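Local coordinates for protein RV1873 (Mycobacterium tuberculosis, PDB 2JEK) that is of unknown function, a conserved all-helical protein of the DUF1810 family folded as a right-handed superhelix, at residues G31-Q44 against E95-M109. Numbering follows the deposited sequence.
Sequences GRKRGHWMWFVFPQ and EIFGPPDDLKLCSSM. With GOL (glycerol), chain D.
Lys-33 N donates to Ile-96 O (2.9 Å), a single backbone bond that ties the loop after helix 21-29 to the end of helix 93-96, while farther along Pro-43 and Gln-44 run up against helix 101-115. Beyond this bond Lys-33 CD packs obliquely against Phe-97 CD1, the two side chains roughly perpendicular, and a bend at the last lysine torsion (chi4 -75°) delivers NZ to two acceptors. One is Asp-101 OD2 at 2.7 Å, a salt bridge in which NZ approaches tilted well out of the carboxylate plane; the other is Gly-35 O, so the ammonium also pins its own loop. Met-38 lies alongside Asp-101 and Lys-104, its chain running the opposite way to theirs, and its sulfur makes an oblique Met-aromatic contact with the Phe-97 ring while CE reaches Leu-105 CB (3.7 Å).

In this right-handed superhelix of helices the apolar packing continues from Phe-97 to Phe-42: Leu-105 CD1 sits over one face of Phe-42, a CH-pi contact 3.6 Å from the ring centroid, and Phe-97 leans obliquely on the same ring with planes at 80°. Helix 74-87 adds Leu-78 and Cys-81 against Phe-42.

The Ser-108 hydroxyl, turned opposite the backbone N (chi1 -176°), thereby faces the Pro-43 carbonyl, and OG donates to Pro-43 O at 2.8 Å from above the carbonyl plane. Gln-44 lays its amide along Lys-104, NE2 lying 3.4 Å from Lys-104 CA; one water links OE1 to Lys-104 NZ, and another joins NE2 to Ser-107 OG. Lys-104 NZ also bonds O2 of a glycerol, probably from the crystallisation liquor, whose O3 takes a weak bond from Trp-39 NE1.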
loop_
_atom_site.group_PDB
_atom_site.type_symbol
_atom_site.label_atom_id
_atom_site.label_comp_id
_atom_site.label_asym_id
_atom_site.label_seq_id
_atom_site.Cartn_x
_atom_site.Cartn_y
_atom_site.Cartn_z
ATOM N N GLY A 31 -10.825 -10.809 -5.344
ATOM C CA GLY A 31 -10.027 -10.358 -6.478
ATOM C C GLY A 31 -10.459 -9.084 -7.200
ATOM O O GLY A 31 -10.088 -8.860 -8.357
ATOM N N ARG A 32 -11.237 -8.231 -6.536
ATOM C CA ARG A 32 -11.590 -6.951 -7.147
ATOM C C ARG A 32 -11.952 -5.891 -6.118
ATOM O O ARG A 32 -12.895 -6.067 -5.338
ATOM C CB ARG A 32 -12.723 -7.119 -8.157
ATOM C CG ARG A 32 -13.117 -5.844 -8.869
ATOM C CD ARG A 32 -13.866 -6.206 -10.117
ATOM N NE ARG A 32 -15.209 -5.643 -10.131
ATOM C CZ ARG A 32 -16.290 -6.321 -10.505
ATOM N NH1 ARG A 32 -16.187 -7.594 -10.875
ATOM N NH2 ARG A 32 -17.477 -5.730 -10.493
ATOM N N LYS A 33 -11.200 -4.798 -6.151
ATOM C CA LYS A 33 -11.468 -3.638 -5.313
ATOM C C LYS A 33 -12.729 -2.905 -5.775
ATOM O O LYS A 33 -12.908 -2.622 -6.974
ATOM C CB LYS A 33 -10.275 -2.678 -5.309
ATOM C CG LYS A 33 -10.583 -1.304 -4.689
ATOM C CD LYS A 33 -9.321 -0.461 -4.517
ATOM C CE LYS A 33 -9.602 0.831 -3.766
ATOM N NZ LYS A 33 -10.298 1.845 -4.615
ATOM N N ARG A 34 -13.588 -2.591 -4.808
ATOM C CA ARG A 34 -14.836 -1.866 -5.074
ATOM C C ARG A 34 -14.977 -0.581 -4.255
ATOM O O ARG A 34 -15.581 0.386 -4.715
ATOM C CB ARG A 34 -16.040 -2.766 -4.791
ATOM C CG ARG A 34 -16.053 -4.087 -5.538
ATOM C CD ARG A 34 -17.282 -4.896 -5.161
ATOM N NE ARG A 34 -17.257 -6.244 -5.723
ATOM C CZ ARG A 34 -18.005 -6.661 -6.742
ATOM N NH1 ARG A 34 -18.863 -5.840 -7.339
ATOM N NH2 ARG A 34 -17.902 -7.916 -7.159
ATOM N N GLY A 35 -14.448 -0.582 -3.034
ATOM C CA GLY A 35 -14.662 0.516 -2.097
ATOM C C GLY A 35 -13.663 1.657 -2.207
ATOM O O GLY A 35 -12.684 1.576 -2.960
ATOM N N HIS A 36 -13.916 2.712 -1.431
ATOM C CA HIS A 36 -13.124 3.934 -1.450
ATOM C C HIS A 36 -12.153 3.931 -0.289
ATOM O O HIS A 36 -12.415 4.542 0.759
ATOM C CB HIS A 36 -14.040 5.156 -1.332
ATOM C CG HIS A 36 -15.107 5.215 -2.376
ATOM N ND1 HIS A 36 -14.839 5.119 -3.725
ATOM C CD2 HIS A 36 -16.448 5.368 -2.268
ATOM C CE1 HIS A 36 -15.970 5.208 -4.403
ATOM N NE2 HIS A 36 -16.960 5.363 -3.542
ATOM N N TRP A 37 -11.027 3.244 -0.467
ATOM C CA TRP A 37 -10.126 3.032 0.658
ATOM C C TRP A 37 -8.641 2.934 0.320
ATOM O O TRP A 37 -7.845 2.634 1.202
ATOM C CB TRP A 37 -10.553 1.796 1.465
ATOM C CG TRP A 37 -10.926 0.548 0.675
ATOM C CD1 TRP A 37 -12.180 0.013 0.545
ATOM C CD2 TRP A 37 -10.040 -0.343 -0.026
ATOM N NE1 TRP A 37 -12.132 -1.143 -0.195
ATOM C CE2 TRP A 37 -10.834 -1.381 -0.567
ATOM C CE3 TRP A 37 -8.654 -0.360 -0.258
ATOM C CZ2 TRP A 37 -10.286 -2.434 -1.313
ATOM C CZ3 TRP A 37 -8.109 -1.410 -0.999
ATOM C CH2 TRP A 37 -8.930 -2.430 -1.520
ATOM N N MET A 38 -8.256 3.191 -0.924
ATOM C CA MET A 38 -6.868 2.942 -1.299
ATOM C C MET A 38 -5.843 3.656 -0.413
ATOM O O MET A 38 -4.837 3.072 -0.015
ATOM C CB MET A 38 -6.608 3.282 -2.771
ATOM C CG MET A 38 -5.380 2.599 -3.333
ATOM S SD MET A 38 -5.602 0.816 -3.431
ATOM C CE MET A 38 -4.033 0.335 -4.166
ATOM N N TRP A 39 -6.091 4.930 -0.120
ATOM C CA TRP A 39 -5.101 5.799 0.510
ATOM C C TRP A 39 -4.625 5.278 1.850
ATOM O O TRP A 39 -3.473 5.501 2.229
ATOM C CB TRP A 39 -5.617 7.235 0.687
ATOM C CG TRP A 39 -6.510 7.722 -0.412
ATOM C CD1 TRP A 39 -6.150 8.456 -1.517
ATOM C CD2 TRP A 39 -7.923 7.519 -0.507
ATOM N NE1 TRP A 39 -7.257 8.704 -2.290
ATOM C CE2 TRP A 39 -8.355 8.143 -1.696
ATOM C CE3 TRP A 39 -8.867 6.867 0.297
ATOM C CZ2 TRP A 39 -9.695 8.134 -2.101
ATOM C CZ3 TRP A 39 -10.201 6.855 -0.108
ATOM C CH2 TRP A 39 -10.599 7.486 -1.297
ATOM N N PHE A 40 -5.510 4.591 2.569
ATOM C CA PHE A 40 -5.208 4.194 3.941
ATOM C C PHE A 40 -5.139 2.672 4.138
ATOM O O PHE A 40 -5.006 2.200 5.261
ATOM C CB PHE A 40 -6.155 4.886 4.941
ATOM C CG PHE A 40 -7.613 4.733 4.625
ATOM C CD1 PHE A 40 -8.285 3.543 4.904
ATOM C CD2 PHE A 40 -8.325 5.786 4.050
ATOM C CE1 PHE A 40 -9.636 3.402 4.624
ATOM C CE2 PHE A 40 -9.689 5.660 3.779
ATOM C CZ PHE A 40 -10.336 4.457 4.061
ATOM N N VAL A 41 -5.213 1.927 3.028
ATOM C CA VAL A 41 -5.011 0.464 3.016
ATOM C C VAL A 41 -3.651 0.110 2.375
ATOM O O VAL A 41 -2.936 -0.757 2.884
ATOM C CB VAL A 41 -6.174 -0.259 2.281
ATOM C CG1 VAL A 41 -5.874 -1.756 2.061
ATOM C CG2 VAL A 41 -7.465 -0.098 3.070
ATOM N N PHE A 42 -3.313 0.782 1.265
ATOM C CA PHE A 42 -2.020 0.610 0.621
ATOM C C PHE A 42 -1.367 1.984 0.569
ATOM O O PHE A 42 -1.372 2.652 -0.471
ATOM C CB PHE A 42 -2.196 0.035 -0.794
ATOM C CG PHE A 42 -2.561 -1.422 -0.816
ATOM C CD1 PHE A 42 -1.631 -2.395 -0.447
ATOM C CD2 PHE A 42 -3.824 -1.822 -1.224
ATOM C CE1 PHE A 42 -1.956 -3.746 -0.491
ATOM C CE2 PHE A 42 -4.151 -3.187 -1.275
ATOM C CZ PHE A 42 -3.224 -4.141 -0.908
ATOM N N PRO A 43 -0.810 2.426 1.707
ATOM C CA PRO A 43 -0.337 3.801 1.751
ATOM C C PRO A 43 0.864 4.063 0.862
ATOM O O PRO A 43 1.687 3.170 0.622
ATOM C CB PRO A 43 0.040 3.993 3.229
ATOM C CG PRO A 43 -0.740 2.908 3.956
ATOM C CD PRO A 43 -0.648 1.755 3.008
ATOM N N GLN A 44 0.957 5.299 0.381
ATOM C CA GLN A 44 2.064 5.724 -0.463
ATOM C C GLN A 44 2.670 7.006 0.108
ATOM O O GLN A 44 2.079 7.658 0.972
ATOM C CB GLN A 44 1.583 5.961 -1.897
ATOM C CG GLN A 44 0.634 7.153 -2.040
ATOM C CD GLN A 44 0.157 7.365 -3.450
ATOM O OE1 GLN A 44 -0.143 8.485 -3.854
ATOM N NE2 GLN A 44 0.075 6.288 -4.209
ATOM N N GLU A 95 -7.230 -5.253 -13.616
ATOM C CA GLU A 95 -8.513 -5.918 -13.429
ATOM C C GLU A 95 -8.902 -6.000 -11.952
ATOM O O GLU A 95 -10.085 -6.068 -11.622
ATOM C CB GLU A 95 -8.494 -7.306 -14.077
ATOM C CG GLU A 95 -8.487 -7.225 -15.605
ATOM C CD GLU A 95 -8.338 -8.567 -16.295
ATOM O OE1 GLU A 95 -7.384 -9.310 -15.995
ATOM O OE2 GLU A 95 -9.160 -8.854 -17.187
ATOM N N ILE A 96 -7.904 -5.981 -11.067
ATOM C CA ILE A 96 -8.155 -6.040 -9.627
ATOM C C ILE A 96 -8.314 -4.621 -9.068
ATOM O O ILE A 96 -9.231 -4.354 -8.275
ATOM C CB ILE A 96 -7.001 -6.773 -8.874
ATOM C CG1 ILE A 96 -6.784 -8.181 -9.452
ATOM C CG2 ILE A 96 -7.306 -6.843 -7.367
ATOM C CD1 ILE A 96 -5.479 -8.845 -9.009
ATOM N N PHE A 97 -7.408 -3.738 -9.493
ATOM C CA PHE A 97 -7.377 -2.334 -9.075
ATOM C C PHE A 97 -7.500 -1.465 -10.319
ATOM O O PHE A 97 -6.532 -1.310 -11.064
ATOM C CB PHE A 97 -6.044 -1.994 -8.393
ATOM C CG PHE A 97 -5.831 -2.690 -7.091
ATOM C CD1 PHE A 97 -6.235 -2.111 -5.893
ATOM C CD2 PHE A 97 -5.213 -3.927 -7.067
ATOM C CE1 PHE A 97 -6.036 -2.771 -4.691
ATOM C CE2 PHE A 97 -5.002 -4.578 -5.876
ATOM C CZ PHE A 97 -5.412 -4.009 -4.689
ATOM N N GLY A 98 -8.675 -0.887 -10.541
ATOM C CA GLY A 98 -8.844 -0.022 -11.710
ATOM C C GLY A 98 -7.931 1.191 -11.604
ATOM O O GLY A 98 -7.704 1.686 -10.495
ATOM N N PRO A 99 -7.379 1.679 -12.737
ATOM C CA PRO A 99 -6.625 2.935 -12.651
ATOM C C PRO A 99 -7.467 4.011 -11.956
ATOM O O PRO A 99 -8.691 4.036 -12.140
ATOM C CB PRO A 99 -6.377 3.300 -14.118
ATOM C CG PRO A 99 -6.367 1.984 -14.814
ATOM C CD PRO A 99 -7.400 1.147 -14.114
ATOM N N PRO A 100 -6.837 4.888 -11.149
ATOM C CA PRO A 100 -5.400 5.030 -10.934
ATOM C C PRO A 100 -4.872 4.196 -9.767
ATOM O O PRO A 100 -3.724 4.382 -9.349
ATOM C CB PRO A 100 -5.273 6.522 -10.614
ATOM C CG PRO A 100 -6.510 6.802 -9.808
ATOM C CD PRO A 100 -7.593 5.883 -10.357
ATOM N N ASP A 101 -5.693 3.290 -9.245
ATOM C CA ASP A 101 -5.278 2.519 -8.080
ATOM C C ASP A 101 -4.159 1.536 -8.384
ATOM O O ASP A 101 -3.433 1.141 -7.477
ATOM C CB ASP A 101 -6.465 1.787 -7.461
ATOM C CG ASP A 101 -7.405 2.717 -6.736
ATOM O OD1 ASP A 101 -6.962 3.794 -6.299
ATOM O OD2 ASP A 101 -8.593 2.366 -6.619
ATOM N N ASP A 102 -3.995 1.155 -9.644
ATOM C CA ASP A 102 -2.866 0.300 -10.023
ATOM C C ASP A 102 -1.535 1.010 -9.753
ATOM O O ASP A 102 -0.566 0.398 -9.247
ATOM C CB ASP A 102 -2.988 -0.186 -11.479
ATOM C CG ASP A 102 -3.003 0.951 -12.491
ATOM O OD1 ASP A 102 -3.549 2.032 -12.204
ATOM O OD2 ASP A 102 -2.456 0.756 -13.603
ATOM N N LEU A 103 -1.488 2.308 -10.042
ATOM C CA LEU A 103 -0.281 3.083 -9.793
ATOM C C LEU A 103 -0.089 3.306 -8.299
ATOM O O LEU A 103 1.040 3.249 -7.791
ATOM C CB LEU A 103 -0.330 4.421 -10.529
ATOM C CG LEU A 103 -0.543 4.355 -12.046
ATOM C CD1 LEU A 103 -0.490 5.748 -12.673
ATOM C CD2 LEU A 103 0.466 3.421 -12.713
ATOM N N LYS A 104 -1.189 3.558 -7.589
ATOM C CA LYS A 104 -1.125 3.700 -6.141
ATOM C C LYS A 104 -0.530 2.449 -5.490
ATOM O O LYS A 104 0.315 2.552 -4.592
ATOM C CB LYS A 104 -2.511 4.000 -5.568
ATOM C CG LYS A 104 -2.992 5.421 -5.834
ATOM C CD LYS A 104 -4.268 5.724 -5.045
ATOM C CE LYS A 104 -4.764 7.149 -5.271
ATOM N NZ LYS A 104 -3.813 8.154 -4.736
ATOM N N LEU A 105 -0.942 1.273 -5.957
ATOM C CA LEU A 105 -0.435 0.032 -5.399
ATOM C C LEU A 105 1.045 -0.110 -5.687
ATOM O O LEU A 105 1.832 -0.467 -4.805
ATOM C CB LEU A 105 -1.190 -1.157 -5.964
ATOM C CG LEU A 105 -0.762 -2.522 -5.415
ATOM C CD1 LEU A 105 -0.919 -2.614 -3.909
ATOM C CD2 LEU A 105 -1.565 -3.614 -6.077
ATOM N N CYS A 106 1.443 0.177 -6.919
ATOM C CA CYS A 106 2.863 0.140 -7.241
ATOM C C CYS A 106 3.667 1.046 -6.302
ATOM O O CYS A 106 4.715 0.651 -5.780
ATOM C CB CYS A 106 3.076 0.532 -8.700
ATOM S SG CYS A 106 4.782 0.379 -9.209
ATOM N N SER A 107 3.191 2.270 -6.090
ATOM C CA SER A 107 3.866 3.208 -5.204
ATOM C C SER A 107 3.947 2.686 -3.775
ATOM O O SER A 107 4.973 2.837 -3.108
ATOM C CB SER A 107 3.155 4.560 -5.207
ATOM O OG SER A 107 3.136 5.095 -6.529
ATOM N N SER A 108 2.855 2.081 -3.301
ATOM C CA SER A 108 2.824 1.519 -1.954
ATOM C C SER A 108 3.831 0.374 -1.813
ATOM O O SER A 108 4.624 0.333 -0.870
ATOM C CB SER A 108 1.410 1.044 -1.612
ATOM O OG SER A 108 1.343 0.575 -0.270
ATOM N N MET A 109 3.816 -0.563 -2.747
ATOM C CA MET A 109 4.744 -1.697 -2.676
ATOM C C MET A 109 6.201 -1.237 -2.781
ATOM O O MET A 109 7.076 -1.774 -2.101
ATOM C CB MET A 109 4.427 -2.728 -3.766
ATOM C CG MET A 109 3.037 -3.382 -3.654
ATOM S SD MET A 109 2.799 -4.298 -2.109
ATOM C CE MET A 109 2.030 -3.076 -1.036
HETATM C C1 GOL D . -4.631 12.535 -5.578
HETATM O O1 GOL D . -4.057 12.866 -6.818
HETATM C C2 GOL D . -5.376 11.215 -5.715
HETATM O O2 GOL D . -5.037 10.376 -4.644
HETATM C C3 GOL D . -6.882 11.440 -5.676
HETATM O O3 GOL D . -7.518 10.217 -5.361
HETATM O O HOH W 1 -11.554 -2.740 -9.508
HETATM O O HOH W 2 0.824 6.846 -7.032
HETATM O O HOH W 3 -1.668 9.100 -6.265
#